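Side-chain contact in small heat shock protein hsp20 family (Sulfolobus solfataricus, PDB 4RZK), which probably binds unfolded proteins as a small heat shock chaperone, represented here by its dimeric alpha-crystallin domain: residues A[20-25]-A[43-48]. Sequence-based numbering, arbitrary orientation.
Sequences IKVVAE and KKLVIT
CA of Val22 lies 8.9 Å from CA of Leu45 where two strands of the alpha-crystallin domain face each other across its beta sandwich. CA of Ala24 lies 8.6 Å from CA of Ile47. The backbones run in the same direction but belong to opposing layers. No hydrogen bond links the two segments. In its own layer, segment 20-25 pairs through its backbone with strands 6-16 and 79-85.

The contact is wholly apolar and buried. Val22 and Leu45 reach toward each other tip to tip. With CG anti to the backbone N (chi1 176°) and chi2 at 77°, CD2 is the branch of Leu45 that runs on toward Val22. This methyl seats against the isopropyl group. CD2 of Leu45 is 4.1 Å from CG1 of Val22 and 4.2 Å from both CG2 and CB, so it meets both branches about equally. Leu62 touches both residues.

At the second pair the reach is unequal. Ala24 offers one methyl, and Ile47 reaches across with its CG1-CD1 arm, which is extended (chi2 156°) with CD1 roughly anti to CA. At the far end of segment 20-25, Glu25 forms salt bridges with Arg7 and Arg54 of the second subunit. In the core, CD1 of Ile47 stops 4.1 Å from CB of Ala24.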
loop_
_atom_site.group_PDB
_atom_site.type_symbol
_atom_site.label_atom_id
_atom_site.label_comp_id
_atom_site.label_asym_id
_atom_site.label_seq_id
_atom_site.Cartn_x
_atom_site.Cartn_y
_atom_site.Cartn_z
ATOM N N ILE A 20 19.733 9.845 3.391
ATOM C CA ILE A 20 18.347 10.232 3.538
ATOM C C ILE A 20 17.515 9.081 3.009
ATOM O O ILE A 20 17.741 8.601 1.917
ATOM C CB ILE A 20 17.997 11.474 2.719
ATOM C CG1 ILE A 20 18.503 12.732 3.403
ATOM C CG2 ILE A 20 16.497 11.579 2.558
ATOM C CD1 ILE A 20 17.981 13.997 2.771
ATOM N N LYS A 21 16.550 8.629 3.784
ATOM C CA LYS A 21 15.750 7.515 3.352
ATOM C C LYS A 21 14.377 8.037 3.073
ATOM O O LYS A 21 13.783 8.682 3.916
ATOM C CB LYS A 21 15.716 6.408 4.406
ATOM C CG LYS A 21 17.043 5.690 4.596
ATOM C CD LYS A 21 16.945 4.621 5.671
ATOM C CE LYS A 21 18.264 3.888 5.845
ATOM N NZ LYS A 21 18.189 2.854 6.913
ATOM N N VAL A 22 13.833 7.721 1.907
ATOM C CA VAL A 22 12.470 8.116 1.586
ATOM C C VAL A 22 11.580 6.903 1.409
ATOM O O VAL A 22 11.915 5.992 0.687
ATOM C CB VAL A 22 12.406 8.981 0.326
ATOM C CG1 VAL A 22 10.964 9.277 -0.032
ATOM C CG2 VAL A 22 13.166 10.269 0.542
ATOM N N VAL A 23 10.441 6.901 2.080
ATOM C CA VAL A 23 9.533 5.774 2.028
ATOM C C VAL A 23 8.207 6.156 1.401
ATOM O O VAL A 23 7.597 7.122 1.800
ATOM C CB VAL A 23 9.259 5.235 3.430
ATOM C CG1 VAL A 23 8.104 4.265 3.406
ATOM C CG2 VAL A 23 10.497 4.574 3.986
ATOM N N ALA A 24 7.778 5.387 0.412
ATOM C CA ALA A 24 6.533 5.646 -0.282
ATOM C C ALA A 24 5.653 4.426 -0.412
ATOM O O ALA A 24 6.118 3.367 -0.768
ATOM C CB ALA A 24 6.822 6.223 -1.660
ATOM N N GLU A 25 4.367 4.605 -0.180
ATOM C CA GLU A 25 3.441 3.530 -0.380
ATOM C C GLU A 25 2.759 3.720 -1.685
ATOM O O GLU A 25 2.073 4.693 -1.906
ATOM C CB GLU A 25 2.378 3.576 0.663
ATOM C CG GLU A 25 2.894 3.506 2.055
ATOM C CD GLU A 25 1.779 3.175 2.976
ATOM O OE1 GLU A 25 0.626 3.208 2.543
ATOM O OE2 GLU A 25 2.050 2.855 4.139
ATOM N N LYS A 43 17.816 19.060 -4.059
ATOM C CA LYS A 43 16.666 19.262 -3.197
ATOM C C LYS A 43 15.424 18.384 -3.359
ATOM O O LYS A 43 14.778 18.069 -2.370
ATOM C CB LYS A 43 16.280 20.740 -3.188
ATOM C CG LYS A 43 16.967 21.542 -2.096
ATOM C CD LYS A 43 18.143 22.335 -2.636
ATOM C CE LYS A 43 17.691 23.637 -3.280
ATOM N NZ LYS A 43 18.648 24.110 -4.318
ATOM N N LYS A 44 15.047 18.033 -4.578
ATOM C CA LYS A 44 13.753 17.393 -4.791
ATOM C C LYS A 44 13.768 15.991 -5.403
ATOM O O LYS A 44 14.474 15.727 -6.357
ATOM C CB LYS A 44 12.833 18.331 -5.575
ATOM C CG LYS A 44 12.276 17.776 -6.870
ATOM C CD LYS A 44 11.408 18.815 -7.555
ATOM C CE LYS A 44 10.824 19.784 -6.545
ATOM N NZ LYS A 44 10.335 21.040 -7.173
ATOM N N LEU A 45 12.974 15.097 -4.832
ATOM C CA LEU A 45 12.867 13.734 -5.331
ATOM C C LEU A 45 11.501 13.462 -5.928
ATOM O O LEU A 45 10.487 13.793 -5.350
ATOM C CB LEU A 45 13.145 12.718 -4.235
ATOM C CG LEU A 45 12.938 11.295 -4.735
ATOM C CD1 LEU A 45 14.101 10.848 -5.587
ATOM C CD2 LEU A 45 12.717 10.327 -3.599
ATOM N N VAL A 46 11.495 12.852 -7.096
ATOM C CA VAL A 46 10.274 12.677 -7.869
ATOM C C VAL A 46 9.944 11.217 -8.142
ATOM O O VAL A 46 10.733 10.494 -8.747
ATOM C CB VAL A 46 10.369 13.434 -9.201
ATOM C CG1 VAL A 46 9.276 12.985 -10.160
ATOM C CG2 VAL A 46 10.289 14.926 -8.940
ATOM N N ILE A 47 8.765 10.786 -7.707
ATOM C CA ILE A 47 8.336 9.396 -7.846
ATOM C C ILE A 47 7.088 9.212 -8.703
ATOM O O ILE A 47 6.070 9.830 -8.463
ATOM C CB ILE A 47 8.036 8.782 -6.475
ATOM C CG1 ILE A 47 9.288 8.706 -5.625
ATOM C CG2 ILE A 47 7.447 7.401 -6.631
ATOM C CD1 ILE A 47 8.991 8.672 -4.152
ATOM N N THR A 48 7.178 8.337 -9.694
ATOM C CA THR A 48 6.067 8.048 -10.580
ATOM C C THR A 48 5.731 6.575 -10.584
ATOM O O THR A 48 6.580 5.767 -10.881
ATOM C CB THR A 48 6.457 8.377 -12.016
ATOM O OG1 THR A 48 6.173 9.745 -12.288
ATOM C CG2 THR A 48 5.682 7.529 -12.957
#